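PDB 5DL7: porin from Acinetobacter baumannii AB307-0294, which probably forms an outer-membrane diffusion channel of the OprD family, with vanillate as a proposed substrate and a suggested part in antibiotic uptake. Local coordinates for residues Leu122-Leu127 with Arg147-Val152; Thr345-Gly350 with Lys364-Glu369; Phe248-Glu253 with Asp263-Ser268; Tyr326-Ala331 with Asn339-Met344. All blocks are in the same frame, centred on the assembly; numbering follows the deposited sequence.

Contact 1 of 4, residues Leu122-Leu127 with Arg147-Val152. With C8E ((hydroxyethyloxy)tri(ethyloxy)octane), chain J.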
# COMPACT_ATOMS: atom_id res chain seq x y z
N LEU A 122 -19.44 14.00 4.58
CA LEU A 122 -18.43 14.48 5.48
C LEU A 122 -18.23 13.28 6.50
O LEU A 122 -19.19 12.75 7.01
CB LEU A 122 -18.93 15.71 6.16
CG LEU A 122 -17.96 16.32 7.23
CD1 LEU A 122 -16.73 16.73 6.55
CD2 LEU A 122 -18.60 17.48 8.01
N PHE A 123 -16.98 12.96 6.78
CA PHE A 123 -16.57 11.87 7.68
C PHE A 123 -15.60 12.44 8.71
O PHE A 123 -14.74 13.21 8.29
CB PHE A 123 -15.85 10.77 6.98
CG PHE A 123 -16.61 10.13 5.82
CD1 PHE A 123 -16.57 10.72 4.53
CD2 PHE A 123 -17.22 8.90 5.98
CE1 PHE A 123 -17.29 10.18 3.42
CE2 PHE A 123 -17.96 8.30 4.87
CZ PHE A 123 -17.97 8.97 3.62
N VAL A 124 -15.86 12.18 10.03
CA VAL A 124 -15.04 12.72 11.07
C VAL A 124 -14.65 11.53 11.95
O VAL A 124 -15.54 10.80 12.43
CB VAL A 124 -15.82 13.77 11.88
CG1 VAL A 124 -14.89 14.20 13.04
CG2 VAL A 124 -16.19 14.96 11.00
N GLY A 125 -13.38 11.38 12.18
CA GLY A 125 -12.88 10.31 13.08
C GLY A 125 -11.80 9.54 12.48
O GLY A 125 -10.83 10.07 11.94
N ASP A 126 -11.92 8.21 12.57
CA ASP A 126 -10.94 7.29 12.11
C ASP A 126 -11.18 7.05 10.58
O ASP A 126 -12.36 6.97 10.26
CB ASP A 126 -11.00 5.99 12.84
CG ASP A 126 -10.44 6.16 14.52
OD1 ASP A 126 -9.10 6.43 14.83
OD2 ASP A 126 -11.37 6.11 15.44
N LEU A 127 -10.12 7.14 9.81
CA LEU A 127 -10.22 7.14 8.32
C LEU A 127 -9.24 6.16 7.74
O LEU A 127 -8.11 5.96 8.24
CB LEU A 127 -9.98 8.54 7.79
CG LEU A 127 -10.90 9.56 8.38
CD1 LEU A 127 -10.37 11.00 7.98
CD2 LEU A 127 -12.31 9.39 7.82
N ARG A 147 -6.58 9.91 11.78
CA ARG A 147 -7.64 10.58 12.44
C ARG A 147 -7.77 11.96 11.96
O ARG A 147 -6.78 12.60 11.79
CB ARG A 147 -7.32 10.67 13.98
CG ARG A 147 -8.43 10.17 14.71
CD ARG A 147 -8.04 9.98 16.23
NE ARG A 147 -8.37 8.61 16.66
CZ ARG A 147 -8.15 8.23 17.93
NH1 ARG A 147 -7.45 9.06 18.72
NH2 ARG A 147 -8.52 7.04 18.34
N GLY A 148 -8.98 12.32 11.55
CA GLY A 148 -9.26 13.68 11.02
C GLY A 148 -10.61 13.75 10.39
O GLY A 148 -11.61 13.16 10.87
N ILE A 149 -10.64 14.49 9.25
CA ILE A 149 -11.87 14.80 8.52
C ILE A 149 -11.57 14.47 7.05
O ILE A 149 -10.48 14.62 6.47
CB ILE A 149 -12.17 16.27 8.64
CG1 ILE A 149 -12.50 16.56 10.12
CG2 ILE A 149 -13.34 16.62 7.78
CD1 ILE A 149 -12.16 18.03 10.39
N ARG A 150 -12.65 13.90 6.47
CA ARG A 150 -12.64 13.57 5.00
C ARG A 150 -13.94 14.18 4.46
O ARG A 150 -14.99 14.06 4.99
CB ARG A 150 -12.67 12.06 4.76
CG ARG A 150 -12.66 11.57 3.26
CD ARG A 150 -13.08 10.13 3.15
NE ARG A 150 -12.88 9.70 1.77
CZ ARG A 150 -13.59 8.70 1.18
NH1 ARG A 150 -14.38 8.00 1.85
NH2 ARG A 150 -13.39 8.45 -0.11
N PHE A 151 -13.82 14.80 3.30
CA PHE A 151 -15.02 15.31 2.58
C PHE A 151 -14.95 14.72 1.13
O PHE A 151 -13.88 14.62 0.50
CB PHE A 151 -14.98 16.79 2.44
CG PHE A 151 -16.16 17.33 1.58
CD1 PHE A 151 -17.34 17.47 2.12
CD2 PHE A 151 -15.92 17.61 0.18
CE1 PHE A 151 -18.46 17.91 1.38
CE2 PHE A 151 -17.01 18.06 -0.59
CZ PHE A 151 -18.24 18.20 0.03
N VAL A 152 -16.14 14.28 0.68
CA VAL A 152 -16.22 13.60 -0.63
C VAL A 152 -17.47 14.19 -1.28
O VAL A 152 -18.55 14.34 -0.66
CB VAL A 152 -16.41 12.12 -0.63
CG1 VAL A 152 -16.52 11.57 -2.04
CG2 VAL A 152 -15.25 11.48 -0.09
C10 C8E J . -9.46 16.92 13.28
C11 C8E J . -9.52 15.69 14.23
O12 C8E J . -10.88 15.30 14.48
C13 C8E J . -11.23 13.88 14.68
C14 C8E J . -10.82 13.15 16.00
O15 C8E J . -11.50 11.86 15.95
C16 C8E J . -11.54 10.86 16.97
C17 C8E J . -12.41 9.61 16.65
O18 C8E J . -13.65 10.31 16.50
C19 C8E J . -14.76 9.54 16.14
C20 C8E J . -15.80 10.66 15.96
O21 C8E J . -17.06 10.04 15.94

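Contact 2 of 4, residues Thr345-Gly350 with Lys364-Glu369. With C8E ((hydroxyethyloxy)tri(ethyloxy)octane), chain H.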
# COMPACT_ATOMS: atom_id res chain seq x y z
N THR A 345 3.89 -13.42 -12.08
CA THR A 345 5.40 -13.25 -11.91
C THR A 345 5.86 -11.96 -12.56
O THR A 345 5.35 -11.51 -13.53
CB THR A 345 6.23 -14.47 -12.46
OG1 THR A 345 7.62 -14.40 -12.21
CG2 THR A 345 6.03 -14.70 -13.98
N ARG A 346 6.90 -11.34 -11.98
CA ARG A 346 7.40 -10.10 -12.41
C ARG A 346 8.81 -9.89 -12.02
O ARG A 346 9.26 -10.59 -11.05
CB ARG A 346 6.55 -9.00 -11.83
CG ARG A 346 6.50 -8.92 -10.34
CD ARG A 346 5.57 -7.73 -9.92
NE ARG A 346 5.44 -7.70 -8.46
CZ ARG A 346 4.85 -6.72 -7.81
NH1 ARG A 346 4.20 -5.69 -8.42
NH2 ARG A 346 4.76 -6.85 -6.46
N TYR A 347 9.56 -9.13 -12.76
CA TYR A 347 10.95 -8.86 -12.48
C TYR A 347 11.09 -7.31 -12.59
O TYR A 347 10.62 -6.73 -13.57
CB TYR A 347 11.83 -9.51 -13.48
CG TYR A 347 13.32 -9.12 -13.34
CD1 TYR A 347 14.14 -9.64 -12.28
CD2 TYR A 347 13.95 -8.24 -14.25
CE1 TYR A 347 15.49 -9.27 -12.17
CE2 TYR A 347 15.30 -7.90 -14.14
CZ TYR A 347 16.05 -8.37 -13.10
OH TYR A 347 17.36 -8.04 -12.99
N ALA A 348 11.86 -6.75 -11.74
CA ALA A 348 12.28 -5.34 -11.87
C ALA A 348 13.78 -5.16 -11.61
O ALA A 348 14.29 -5.86 -10.71
CB ALA A 348 11.48 -4.48 -10.90
N LYS A 349 14.42 -4.30 -12.36
CA LYS A 349 15.70 -3.86 -11.99
C LYS A 349 15.78 -2.35 -11.92
O LYS A 349 15.28 -1.66 -12.78
CB LYS A 349 16.69 -4.34 -13.02
CG LYS A 349 16.65 -3.90 -14.35
CD LYS A 349 17.99 -4.25 -15.09
CE LYS A 349 18.31 -3.46 -16.35
NZ LYS A 349 17.99 -3.89 -17.75
N GLY A 350 16.41 -1.93 -10.84
CA GLY A 350 16.69 -0.50 -10.62
C GLY A 350 18.15 -0.18 -10.68
O GLY A 350 19.00 -0.96 -10.17
N LYS A 364 22.49 -0.38 -7.39
CA LYS A 364 21.56 -1.14 -8.20
C LYS A 364 20.82 -2.11 -7.34
O LYS A 364 21.30 -2.58 -6.24
CB LYS A 364 22.24 -1.74 -9.49
CG LYS A 364 23.25 -2.74 -9.19
CD LYS A 364 24.04 -3.08 -10.44
CE LYS A 364 25.08 -4.09 -9.90
NZ LYS A 364 25.92 -4.55 -10.94
N GLU A 365 19.62 -2.52 -7.80
CA GLU A 365 18.81 -3.55 -7.08
C GLU A 365 17.91 -4.29 -8.04
O GLU A 365 17.57 -3.72 -9.11
CB GLU A 365 17.98 -2.95 -5.92
CG GLU A 365 17.01 -1.92 -6.46
CD GLU A 365 16.25 -1.13 -5.37
OE1 GLU A 365 16.05 -1.68 -4.27
OE2 GLU A 365 15.59 -0.05 -5.66
N ASP A 366 17.53 -5.50 -7.71
CA ASP A 366 16.60 -6.24 -8.59
C ASP A 366 15.76 -7.19 -7.79
O ASP A 366 16.14 -7.62 -6.69
CB ASP A 366 17.20 -6.82 -9.83
CG ASP A 366 18.09 -8.05 -9.65
OD1 ASP A 366 18.45 -8.42 -8.51
OD2 ASP A 366 18.48 -8.69 -10.70
N SER A 367 14.60 -7.50 -8.33
CA SER A 367 13.65 -8.45 -7.69
C SER A 367 13.02 -9.35 -8.73
O SER A 367 12.50 -8.82 -9.74
CB SER A 367 12.47 -7.65 -7.13
OG SER A 367 12.77 -6.84 -6.01
N LEU A 368 13.00 -10.61 -8.42
CA LEU A 368 12.16 -11.62 -9.16
C LEU A 368 11.09 -12.07 -8.19
O LEU A 368 11.42 -12.62 -7.16
CB LEU A 368 12.97 -12.80 -9.73
CG LEU A 368 12.15 -13.86 -10.49
CD1 LEU A 368 11.48 -13.16 -11.76
CD2 LEU A 368 13.15 -14.92 -10.87
N GLU A 369 9.84 -11.89 -8.55
CA GLU A 369 8.72 -12.29 -7.73
C GLU A 369 7.75 -13.25 -8.41
O GLU A 369 7.56 -13.26 -9.60
CB GLU A 369 7.81 -11.16 -7.31
CG GLU A 369 8.63 -10.04 -6.61
CD GLU A 369 7.70 -8.97 -5.96
OE1 GLU A 369 6.47 -8.97 -6.12
OE2 GLU A 369 8.34 -8.07 -5.29
C1 C8E H . 9.41 -12.77 -14.63
C2 C8E H . 8.67 -12.08 -15.69
C3 C8E H . 8.39 -13.04 -16.78
C4 C8E H . 7.95 -12.31 -18.00
C5 C8E H . 7.26 -13.07 -19.07
C6 C8E H . 7.48 -12.71 -20.53
C7 C8E H . 6.23 -12.97 -21.39
C8 C8E H . 6.35 -13.13 -22.93
O9 C8E H . 5.00 -13.43 -23.40
C10 C8E H . 4.68 -13.78 -24.75
C11 C8E H . 3.47 -14.73 -24.79
O12 C8E H . 2.48 -14.44 -23.75
C13 C8E H . 1.26 -15.20 -23.78
C14 C8E H . 0.33 -14.73 -24.90
O15 C8E H . -0.86 -15.51 -24.92
C16 C8E H . -1.19 -16.12 -26.21

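Contact 3 of 4, residues Phe248-Glu253 with Asp263-Ser268. With CA (calcium ion), chain B; C8E ((hydroxyethyloxy)tri(ethyloxy)octane), chain L.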
# COMPACT_ATOMS: atom_id res chain seq x y z
N PHE A 248 2.54 10.46 -11.82
CA PHE A 248 3.56 11.48 -11.72
C PHE A 248 3.43 12.24 -10.43
O PHE A 248 2.31 12.66 -10.02
CB PHE A 248 3.29 12.51 -12.81
CG PHE A 248 4.17 13.71 -12.73
CD1 PHE A 248 5.55 13.61 -12.93
CD2 PHE A 248 3.67 14.94 -12.38
CE1 PHE A 248 6.33 14.83 -12.90
CE2 PHE A 248 4.51 16.12 -12.27
CZ PHE A 248 5.80 16.01 -12.52
N PHE A 249 4.57 12.36 -9.72
CA PHE A 249 4.68 13.13 -8.45
C PHE A 249 5.63 14.25 -8.59
O PHE A 249 6.70 14.08 -9.20
CB PHE A 249 5.10 12.15 -7.28
CG PHE A 249 4.13 11.10 -6.94
CD1 PHE A 249 4.22 9.91 -7.61
CD2 PHE A 249 3.25 11.28 -5.95
CE1 PHE A 249 3.36 8.84 -7.35
CE2 PHE A 249 2.37 10.20 -5.63
CZ PHE A 249 2.45 9.01 -6.34
N ASN A 250 5.28 15.33 -7.95
CA ASN A 250 6.14 16.53 -7.82
C ASN A 250 6.15 16.92 -6.37
O ASN A 250 5.13 17.16 -5.76
CB ASN A 250 5.59 17.73 -8.68
CG ASN A 250 6.47 18.96 -8.64
OD1 ASN A 250 7.63 18.81 -9.04
ND2 ASN A 250 5.99 20.07 -8.14
N SER A 251 7.42 17.02 -5.83
CA SER A 251 7.56 17.24 -4.37
C SER A 251 8.62 18.27 -4.09
O SER A 251 9.68 18.30 -4.76
CB SER A 251 7.91 15.95 -3.61
OG SER A 251 7.03 14.85 -3.92
N GLU A 252 8.36 19.09 -3.10
CA GLU A 252 9.27 20.19 -2.66
C GLU A 252 9.15 20.35 -1.18
O GLU A 252 8.09 20.18 -0.61
CB GLU A 252 8.96 21.49 -3.44
CG GLU A 252 9.62 22.68 -3.07
CD GLU A 252 9.21 24.02 -3.90
OE1 GLU A 252 10.00 24.94 -3.87
OE2 GLU A 252 8.25 23.99 -4.58
N GLU A 253 10.21 20.83 -0.53
CA GLU A 253 10.10 21.03 0.91
C GLU A 253 9.25 22.26 1.19
O GLU A 253 9.06 23.14 0.31
CB GLU A 253 11.46 21.10 1.62
CG GLU A 253 12.20 22.42 1.46
CD GLU A 253 12.74 22.69 0.09
OE1 GLU A 253 13.26 23.81 -0.15
OE2 GLU A 253 12.92 21.81 -0.80
N ASP A 263 13.28 17.59 -3.22
CA ASP A 263 13.33 18.06 -4.67
C ASP A 263 13.23 16.83 -5.58
O ASP A 263 14.18 16.18 -5.85
CB ASP A 263 14.62 18.90 -4.91
CG ASP A 263 14.72 19.26 -6.36
OD1 ASP A 263 13.73 19.95 -6.78
OD2 ASP A 263 15.68 19.05 -7.13
N ASN A 264 11.99 16.48 -5.93
CA ASN A 264 11.79 15.24 -6.64
C ASN A 264 10.63 15.37 -7.65
O ASN A 264 9.60 15.91 -7.32
CB ASN A 264 11.47 14.12 -5.64
CG ASN A 264 11.31 12.82 -6.36
OD1 ASN A 264 10.18 12.35 -6.64
ND2 ASN A 264 12.45 12.12 -6.59
N ARG A 265 10.88 14.83 -8.79
CA ARG A 265 9.77 14.42 -9.71
C ARG A 265 9.90 12.98 -9.91
O ARG A 265 11.01 12.45 -10.07
CB ARG A 265 9.86 15.10 -11.11
CG ARG A 265 9.40 16.53 -11.14
CD ARG A 265 10.22 17.53 -10.39
NE ARG A 265 11.54 17.60 -10.93
CZ ARG A 265 12.62 18.12 -10.34
NH1 ARG A 265 13.82 18.08 -10.94
NH2 ARG A 265 12.48 18.52 -9.09
N HIS A 266 8.79 12.26 -9.92
CA HIS A 266 8.84 10.82 -10.11
C HIS A 266 7.77 10.39 -11.14
O HIS A 266 6.60 10.79 -10.96
CB HIS A 266 8.61 10.10 -8.76
CG HIS A 266 9.01 8.66 -8.85
ND1 HIS A 266 8.19 7.72 -9.39
CD2 HIS A 266 10.20 8.02 -8.56
CE1 HIS A 266 8.87 6.58 -9.47
NE2 HIS A 266 10.09 6.76 -8.99
N ILE A 267 8.21 9.66 -12.16
CA ILE A 267 7.22 9.20 -13.18
C ILE A 267 7.28 7.74 -13.12
O ILE A 267 8.35 7.13 -13.01
CB ILE A 267 7.63 9.84 -14.55
CG1 ILE A 267 6.64 9.42 -15.58
CG2 ILE A 267 8.93 9.25 -14.95
CD1 ILE A 267 5.27 10.01 -15.31
N SER A 268 6.12 7.08 -13.21
CA SER A 268 6.04 5.62 -13.31
C SER A 268 4.89 5.22 -14.20
O SER A 268 3.87 5.92 -14.26
CB SER A 268 5.99 5.00 -11.95
OG SER A 268 4.91 5.37 -11.11
CA CA B . 14.21 23.29 -2.41
C11 C8E L . 11.65 18.82 -14.45
O12 C8E L . 11.86 17.49 -13.78
C13 C8E L . 12.35 16.53 -14.68
C14 C8E L . 13.81 16.88 -14.98
O15 C8E L . 14.60 17.22 -13.77
C16 C8E L . 15.95 17.16 -14.17
C17 C8E L . 16.80 17.34 -12.94
O18 C8E L . 16.54 18.66 -12.45
C19 C8E L . 17.38 18.95 -11.31
C20 C8E L . 16.83 20.09 -10.50
O21 C8E L . 15.73 19.72 -9.60
O HOH W 1 10.07 19.18 -7.37
O HOH W 2 7.93 13.80 -6.25
O HOH W 3 12.54 24.87 -3.01
O HOH W 4 12.83 21.85 -3.74
O HOH W 5 15.18 23.99 -4.56
O HOH W 6 15.56 25.25 -1.98

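Contact 4 of 4, residues Tyr326-Ala331 with Asn339-Met344. With C8E ((hydroxyethyloxy)tri(ethyloxy)octane), chain F; C8E ((hydroxyethyloxy)tri(ethyloxy)octane), chain G.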
# COMPACT_ATOMS: atom_id res chain seq x y z
N TYR A 326 -1.78 -14.60 -15.36
CA TYR A 326 -2.90 -15.46 -15.93
C TYR A 326 -3.98 -15.60 -14.91
O TYR A 326 -3.79 -15.82 -13.68
CB TYR A 326 -2.34 -16.86 -16.35
CG TYR A 326 -3.39 -17.62 -17.14
CD1 TYR A 326 -3.64 -17.22 -18.46
CD2 TYR A 326 -4.03 -18.71 -16.62
CE1 TYR A 326 -4.60 -17.91 -19.20
CE2 TYR A 326 -4.96 -19.46 -17.37
CZ TYR A 326 -5.24 -18.99 -18.65
OH TYR A 326 -6.15 -19.64 -19.52
N ASP A 327 -5.20 -15.38 -15.40
CA ASP A 327 -6.41 -15.69 -14.64
C ASP A 327 -7.00 -16.99 -15.16
O ASP A 327 -7.37 -17.16 -16.30
CB ASP A 327 -7.38 -14.54 -14.83
CG ASP A 327 -8.69 -14.75 -14.16
OD1 ASP A 327 -9.17 -15.82 -13.71
OD2 ASP A 327 -9.35 -13.64 -14.11
N PHE A 328 -7.08 -17.90 -14.24
CA PHE A 328 -7.49 -19.28 -14.55
C PHE A 328 -9.02 -19.56 -14.56
O PHE A 328 -9.49 -20.74 -14.55
CB PHE A 328 -6.85 -20.26 -13.53
CG PHE A 328 -5.41 -20.51 -13.65
CD1 PHE A 328 -4.50 -19.66 -13.04
CD2 PHE A 328 -4.89 -21.53 -14.49
CE1 PHE A 328 -3.15 -19.89 -13.13
CE2 PHE A 328 -3.44 -21.72 -14.55
CZ PHE A 328 -2.62 -20.93 -13.87
N LYS A 329 -9.82 -18.52 -14.73
CA LYS A 329 -11.28 -18.59 -14.70
C LYS A 329 -11.83 -19.62 -15.64
O LYS A 329 -12.84 -20.26 -15.28
CB LYS A 329 -11.78 -17.15 -14.98
CG LYS A 329 -13.34 -17.07 -15.04
CD LYS A 329 -13.90 -15.64 -14.79
CE LYS A 329 -12.94 -14.57 -15.35
NZ LYS A 329 -12.61 -14.91 -16.79
N ASN A 330 -11.20 -19.85 -16.78
CA ASN A 330 -11.71 -20.77 -17.78
C ASN A 330 -10.91 -22.00 -17.91
O ASN A 330 -11.11 -22.79 -18.87
CB ASN A 330 -11.76 -20.14 -19.15
CG ASN A 330 -12.72 -18.99 -19.21
OD1 ASN A 330 -13.87 -19.05 -18.75
ND2 ASN A 330 -12.27 -17.91 -19.77
N ALA A 331 -10.09 -22.33 -16.91
CA ALA A 331 -9.13 -23.42 -17.00
C ALA A 331 -9.65 -24.56 -16.09
O ALA A 331 -10.49 -24.28 -15.18
CB ALA A 331 -7.76 -22.97 -16.62
N ASN A 339 -11.19 -22.00 -11.62
CA ASN A 339 -11.68 -20.64 -11.38
C ASN A 339 -11.46 -20.23 -9.91
O ASN A 339 -11.72 -21.00 -8.95
CB ASN A 339 -13.18 -20.63 -11.81
CG ASN A 339 -13.78 -19.24 -11.68
OD1 ASN A 339 -13.13 -18.28 -11.90
ND2 ASN A 339 -15.02 -19.19 -11.13
N GLY A 340 -10.96 -19.00 -9.80
CA GLY A 340 -10.48 -18.33 -8.58
C GLY A 340 -9.00 -18.43 -8.37
O GLY A 340 -8.45 -17.70 -7.58
N LEU A 341 -8.28 -19.19 -9.30
CA LEU A 341 -6.78 -19.15 -9.30
C LEU A 341 -6.27 -18.08 -10.19
O LEU A 341 -6.82 -17.83 -11.26
CB LEU A 341 -6.25 -20.55 -9.78
CG LEU A 341 -4.75 -20.76 -9.62
CD1 LEU A 341 -4.46 -20.93 -8.12
CD2 LEU A 341 -4.41 -22.11 -10.32
N ARG A 342 -5.22 -17.41 -9.72
CA ARG A 342 -4.47 -16.36 -10.41
C ARG A 342 -2.97 -16.56 -10.15
O ARG A 342 -2.59 -16.95 -9.03
CB ARG A 342 -4.80 -14.93 -9.96
CG ARG A 342 -6.20 -14.54 -10.40
CD ARG A 342 -6.56 -13.09 -9.97
NE ARG A 342 -7.75 -12.77 -10.79
CZ ARG A 342 -8.16 -11.57 -10.95
NH1 ARG A 342 -9.21 -11.32 -11.75
NH2 ARG A 342 -7.57 -10.62 -10.21
N PHE A 343 -2.21 -16.40 -11.19
CA PHE A 343 -0.74 -16.46 -11.12
C PHE A 343 -0.20 -15.16 -11.66
O PHE A 343 -0.65 -14.65 -12.65
CB PHE A 343 -0.22 -17.63 -11.97
CG PHE A 343 1.27 -17.64 -12.15
CD1 PHE A 343 2.08 -18.08 -11.12
CD2 PHE A 343 1.83 -17.23 -13.29
CE1 PHE A 343 3.49 -18.12 -11.23
CE2 PHE A 343 3.22 -17.29 -13.42
CZ PHE A 343 4.01 -17.73 -12.39
N MET A 344 0.86 -14.65 -11.00
CA MET A 344 1.65 -13.56 -11.47
C MET A 344 3.11 -13.86 -11.17
O MET A 344 3.49 -14.35 -10.18
CB MET A 344 1.25 -12.15 -10.89
CG MET A 344 1.85 -10.97 -11.53
SD MET A 344 3.34 -10.63 -10.56
CE MET A 344 2.71 -9.91 -8.84
C1 C8E F . -2.34 -25.67 -10.12
C2 C8E F . -1.66 -24.85 -11.22
C3 C8E F . -0.70 -23.74 -10.70
C4 C8E F . -0.02 -23.11 -11.92
C5 C8E F . 0.96 -21.99 -11.68
C6 C8E F . 1.87 -21.69 -12.82
C7 C8E F . 1.15 -20.99 -13.88
C8 C8E F . 2.08 -20.57 -14.89
O9 C8E F . 0.91 -20.15 -15.56
C10 C8E F . 0.56 -19.70 -16.85
C11 C8E F . -0.53 -20.66 -17.12
O12 C8E F . -1.33 -20.56 -18.32
C13 C8E F . -1.14 -21.56 -19.40
C14 C8E F . -2.39 -21.77 -20.26
O15 C8E F . -2.27 -21.43 -21.69
C16 C8E F . -3.54 -21.26 -22.37
C17 C8E F . -3.39 -20.65 -23.79
O18 C8E F . -3.85 -19.32 -24.15
C19 C8E F . -5.26 -18.98 -23.96
C20 C8E F . -5.78 -19.41 -22.57
O21 C8E F . -6.77 -18.69 -21.84
C1 C8E G . 8.86 -20.21 -14.29
C2 C8E G . 8.50 -19.75 -15.71
C3 C8E G . 7.57 -18.50 -15.98
C4 C8E G . 6.07 -18.82 -16.13
C5 C8E G . 5.82 -19.66 -17.39
C6 C8E G . 4.40 -20.26 -17.55
C7 C8E G . 4.31 -20.97 -18.91
C8 C8E G . 3.12 -21.88 -19.04
O9 C8E G . 3.12 -22.78 -17.97
C10 C8E G . 1.89 -23.46 -17.91
C11 C8E G . 2.04 -24.33 -16.71
O12 C8E G . 0.72 -24.85 -16.36
C13 C8E G . -0.25 -24.18 -15.52
C14 C8E G . -1.38 -25.22 -15.22
O15 C8E G . -2.36 -25.03 -16.26
C16 C8E G . -3.55 -25.78 -16.04
C17 C8E G . -4.58 -25.33 -17.09
O18 C8E G . -4.43 -24.15 -17.93
C19 C8E G . -5.47 -24.26 -18.96
C20 C8E G . -5.47 -23.28 -20.10
O21 C8E G . -6.65 -23.51 -20.91
O HOH W 7 -9.45 -17.14 -11.52

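Contact 1 of 4, residues Leu122-Leu127 with Arg147-Val152
Leu122-Val124 and Ile149-Val152 run antiparallel with axes 4.7 Å apart at closest approach, Phe123 and Arg150 forming one hydrogen-bonded pair and Gly125 and Gly148 the next. This is neighbouring-strand pairing in the beta-barrel wall of an OprD-type porin. Both chains turn a corner, at Gly125 and at Gly148, where both phi angles are positive, yet the ladder continues through the bend: Gly125 N gives a nearly straight bond to Gly148 O (2.8 Å). On one face Phe123 and Arg150 lie side by side, ring and guanidinium planes 30° apart, with Arg150 NH1 over one face of the ring and Arg150 CD 3.8 Å from Phe123 CD1. CG of Arg150 stands anti to the backbone N (chi1 -180°) and the chain runs extended as far as NE; its NH2 is salt-bridged to Glu162 on strand 159-170. On the other face the side chains are mostly apolar: Leu122 CD1 meets Ile149 CG2 at 3.6 Å, and Val124 CG2 lies alongside Ile149 CG1. A detergent chain passes Gly125 and Arg147. At the bend Asp126 OD1, also bonded to Tyr177 OH, receives Arg147 NE at 2.9 Å, from 38° above the carboxylate plane.

Contact 2 of 4, residues Thr345-Gly350 with Lys364-Glu369
Glu369 O accepts two donors from the facing strand, Thr345 OG1 at 2.8 Å and Arg346 N at 3.1 Å, which arrive from opposite faces of the carbonyl plane. The same residue is held again at its tip. Arg346 turns its guanidinium edge to Glu369 and gives both NE (2.9 Å) and NH2 (2.7 Å) to the single oxygen OE1; both come from one face of the carboxylate, whose plane stands 71° from the guanidinium. Asp306 pairs with Arg346 NH1 and Met308 N binds Glu369 OE2, which should fix the rotation of both groups and tie them to the loop 306-308. On the reverse face the hydroxyl of Tyr347, whose CG is anti to the backbone N (chi1 173°), donates to the anti lone pair of Asp366 OD2 at 2.6 Å. That oxygen lies in the ring plane, at its edge, and is also salt-bridged to Arg394. Leu368 CD1 lies 4.1 Å from Tyr347 CB, at the root of the side chain, and 3.6 Å from C1 of the detergent C8E (chain H). Paired main-chain bonds at Ala348-Ser367 and Gly350-Glu365 complete the ladder, an antiparallel beta hairpin of the porin barrel wall with loop residues bound against one face.

Contact 3 of 4, residues Phe248-Glu253 with Asp263-Ser268
Arg265 and Phe248 lie side by side on one face of the paired strands, pointing the same way, with ring and guanidinium planes 56° apart; it is the aliphatic part of the arginine that touches, CG standing 3.9 Å from Phe248 CZ. The bend at chi2 (67°) sets Arg265 CD 3.2 Å from Asn250 OD1. Asn250 runs alongside too, its amide plane 51° from the guanidinium, and its ND2 is bonded to Gln226. Water 1 links Asn250 OD1 and Arg265 NH2 and also reaches Ser251 O. Within its own strand Arg265 NH2 meets Asp263 OD1 at 3.0 Å, the oxygen near the guanidinium plane but the nitrogen well above the carboxylate. A detergent molecule wraps the remaining N-H groups: NE binds its O12, NH1 its O15 and O21, and O21 donates in turn to Asp263 OD2 at 2.6 Å. At the root of the phenylalanine, Ile267 CD1 packs on Phe248 CB. On the reverse face Ser251 OG and Asn264 OD1 share water 2 (2.7 Å to OD1), which also bonds Asn264 O; Gln225 holds the serine hydroxyl and Thr291 O the asparagine amide. The main chains pair at Phe249-His266 and Ser251-Asn264. At the strand end Glu253 chelates calcium through OE1 and OE2, each at 2.5 Å, with four waters; water 3 is also held by Glu252 OE1. Glu261 supplies the second protein carboxylate, making this a beta hairpin of the porin barrel with a calcium site at its loop end.

Contact 4 of 4, residues Tyr326-Ala331 with Asn339-Met344
Aromatic and aliphatic contacts centre on Phe328, whose ring lies between Leu341 and Tyr326. Leu341 CD2 makes a CH-pi contact over one face, 3.8 Å from the ring centroid and 16° off the normal, while Tyr326 CD2 sits above the centre of the opposite face. Phe343 CB approaches the ring edge, 3.9 Å from Phe328 CE1. Phe328 CG is anti to the carbonyl carbon (chi1 -73°), on a CB that already points toward residues 339-344. Two detergent molecules lie against these rings: one lays its alkyl C8 over a face of Phe343 and its ether O12 over a face of Tyr326; the other brings ether O15 to the edge of Phe328. Main-chain bonds join Tyr326 and Phe343 in both directions and Phe328 N to Leu341 O (3.0 Å). They pair neighbouring strands of the OprD-type barrel just before the chain leaves strand 318-327 through a type I turn, Phe328 to Ala331, closed by Ala331 N on Phe328 O. Asp327, just before it, makes an overlapping Asx turn, its OD1 accepting Lys329 N. Water 7 donates to the same OD1 (2.6 Å) and to Leu341 O and accepts from Gly340 N, bridging the two segments. Charge adds a weak, long salt bridge, Arg342 NH1 to Asp327 OD2 at 3.3 Å, the two side chains crossing obliquely with planes 68° apart. At the turn, Asn339 OD1 lies 3.4 Å from Lys329 CG.

Along the chain the order is contact 1, contact 3, contact 4, contact 2, each closing before the next opens. All four join antiparallel neighbours of the barrel wall. Contacts 4 and 2 share strand 341-353: its start, from Leu341 to Phe343, meets the end of strand 318-327, and residues 345-350 pair with strand 363-375, so their segments adjoin in sequence although their centres lie about 23 Å apart. Contacts 1 and 2 sit on opposite sides of the chain's centre, centres about 37 Å apart, with about 23 Å between nearest atoms. The nearest atoms of contacts 2 and 3 are about 9 Å apart, without touching. Contact 3 alone holds a calcium ligand. Together they sample a wall that encloses the channel.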